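Local coordinates for magnesium transporter MgtE (Enterococcus faecalis, PDB 2OUX), which probably transports magnesium ions across the cell membrane as a homodimer, and is represented here by its magnesium-binding cytosolic part, at residues Met24-Phe27 with Arg28-Leu32. Sequence-based numbering, arbitrary orientation.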
loop_
_atom_site.group_PDB
_atom_site.type_symbol
_atom_site.label_atom_id
_atom_site.label_comp_id
_atom_site.label_asym_id
_atom_site.label_seq_id
_atom_site.Cartn_x
_atom_site.Cartn_y
_atom_site.Cartn_z
HETATM N N MSE A 24 -13.128 -30.151 13.465
HETATM C CA MSE A 24 -12.142 -29.120 13.781
HETATM C C MSE A 24 -11.047 -28.873 12.747
HETATM O O MSE A 24 -10.907 -27.760 12.240
HETATM C CB MSE A 24 -11.492 -29.409 15.141
HETATM C CG MSE A 24 -10.453 -28.368 15.565
HETATM SE SE MSE A 24 -9.889 -28.488 17.422
HETATM C CE MSE A 24 -8.205 -29.409 17.174
ATOM N N ASN A 25 -10.273 -29.902 12.431
ATOM C CA ASN A 25 -9.176 -29.756 11.478
ATOM C C ASN A 25 -9.604 -29.383 10.054
ATOM O O ASN A 25 -8.941 -28.572 9.396
ATOM C CB ASN A 25 -8.334 -31.033 11.482
ATOM C CG ASN A 25 -7.820 -31.384 12.879
ATOM O OD1 ASN A 25 -6.953 -30.700 13.433
ATOM N ND2 ASN A 25 -8.374 -32.448 13.462
ATOM N N GLU A 26 -10.702 -29.966 9.577
ATOM C CA GLU A 26 -11.193 -29.650 8.237
ATOM C C GLU A 26 -11.619 -28.181 8.240
ATOM O O GLU A 26 -11.346 -27.435 7.300
ATOM C CB GLU A 26 -12.394 -30.522 7.882
ATOM C CG GLU A 26 -12.263 -31.301 6.574
ATOM C CD GLU A 26 -12.056 -30.421 5.344
ATOM O OE1 GLU A 26 -12.790 -30.616 4.349
ATOM O OE2 GLU A 26 -11.153 -29.550 5.356
ATOM N N PHE A 27 -12.293 -27.784 9.316
ATOM C CA PHE A 27 -12.761 -26.421 9.487
ATOM C C PHE A 27 -11.590 -25.449 9.429
ATOM O O PHE A 27 -11.573 -24.533 8.612
ATOM C CB PHE A 27 -13.458 -26.266 10.835
ATOM C CG PHE A 27 -13.817 -24.854 11.156
ATOM C CD1 PHE A 27 -14.929 -24.256 10.568
ATOM C CD2 PHE A 27 -13.013 -24.096 11.998
ATOM C CE1 PHE A 27 -15.230 -22.927 10.813
ATOM C CE2 PHE A 27 -13.308 -22.763 12.248
ATOM C CZ PHE A 27 -14.417 -22.178 11.655
ATOM N N ARG A 28 -10.617 -25.658 10.310
ATOM C CA ARG A 28 -9.439 -24.813 10.378
ATOM C C ARG A 28 -8.767 -24.624 9.031
ATOM O O ARG A 28 -8.464 -23.492 8.647
ATOM C CB ARG A 28 -8.427 -25.387 11.365
ATOM C CG ARG A 28 -8.873 -25.328 12.805
ATOM C CD ARG A 28 -7.754 -25.759 13.718
ATOM N NE ARG A 28 -7.462 -24.732 14.704
ATOM C CZ ARG A 28 -6.487 -23.832 14.601
ATOM N NH1 ARG A 28 -5.679 -23.813 13.555
ATOM N NH2 ARG A 28 -6.330 -22.944 15.564
ATOM N N GLU A 29 -8.527 -25.731 8.326
ATOM C CA GLU A 29 -7.883 -25.687 7.007
ATOM C C GLU A 29 -8.620 -24.760 6.053
ATOM O O GLU A 29 -8.004 -23.937 5.377
ATOM C CB GLU A 29 -7.842 -27.075 6.355
ATOM C CG GLU A 29 -6.811 -28.053 6.891
ATOM C CD GLU A 29 -6.902 -29.406 6.189
ATOM O OE1 GLU A 29 -6.639 -29.467 4.967
ATOM O OE2 GLU A 29 -7.249 -30.404 6.856
ATOM N N LEU A 30 -9.939 -24.924 5.983
ATOM C CA LEU A 30 -10.773 -24.118 5.098
ATOM C C LEU A 30 -10.832 -22.659 5.548
ATOM O O LEU A 30 -10.474 -21.758 4.796
ATOM C CB LEU A 30 -12.189 -24.703 5.041
ATOM C CG LEU A 30 -12.339 -26.086 4.397
ATOM C CD1 LEU A 30 -13.766 -26.584 4.572
ATOM C CD2 LEU A 30 -11.974 -26.008 2.923
ATOM N N PHE A 31 -11.274 -22.446 6.782
ATOM C CA PHE A 31 -11.399 -21.114 7.353
ATOM C C PHE A 31 -10.113 -20.309 7.200
ATOM O O PHE A 31 -10.127 -19.196 6.674
ATOM C CB PHE A 31 -11.765 -21.211 8.842
ATOM C CG PHE A 31 -12.019 -19.873 9.500
ATOM C CD1 PHE A 31 -13.238 -19.215 9.334
ATOM C CD2 PHE A 31 -11.029 -19.261 10.261
ATOM C CE1 PHE A 31 -13.465 -17.957 9.919
ATOM C CE2 PHE A 31 -11.240 -18.006 10.847
ATOM C CZ PHE A 31 -12.461 -17.354 10.677
ATOM N N LEU A 32 -9.005 -20.885 7.653
ATOM C CA LEU A 32 -7.712 -20.219 7.600
ATOM C C LEU A 32 -7.180 -20.034 6.184
ATOM O O LEU A 32 -6.179 -19.375 5.985
ATOM C CB LEU A 32 -6.699 -20.984 8.468
ATOM C CG LEU A 32 -6.361 -20.479 9.882
ATOM C CD1 LEU A 32 -7.476 -19.616 10.449
ATOM C CD2 LEU A 32 -6.093 -21.676 10.796
#
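F27 and F31, like the other i to i+4 pairs from M24/R28 onward, are joined by backbone hydrogen bonds running N-H to carbonyl, the signature of a regular alpha-helix. This is the short amphipathic helix 24-31 of the all-helical N-terminal domain of the cytosolic region, and it lies away from the magnesium sites. The bond from F31 N to F27 O is 2.8 Å long, and that from R28 N to M24 O is nearly straight.

On the buried side the two phenylalanines lean the same way, one turn apart. Both hold CG anti to the backbone N (chi1 173° for F27, -176° for F31), which sends the rings off side by side. Their planes differ by 16°, but the rings are slid so far along each other, with centroids 5.4 Å apart, that they barely overlap. What sits over a face of F27 is instead the CB of F31, a CH-pi contact 4.2 Å from the ring centroid and displaced toward the rim. Helix 8-20 packs on F27 through L15 and T18, and F42 of helix 36-43 touches both rings.

M24, a selenomethionine, and R28 run side by side, with R28 CD 4.2 Å from M24 CG; beyond that the guanidinium turns to E62, to which NH2 forms a salt bridge. E26 and E29, one turn apart on the same side of the helix, have their OE2 atoms 4.3 Å from each other, a proximity of like charges that would be mildly unfavourable if both are ionised. The carboxylate of E26 also lies against a leucine, its OE2 3.8 Å from L30 CG.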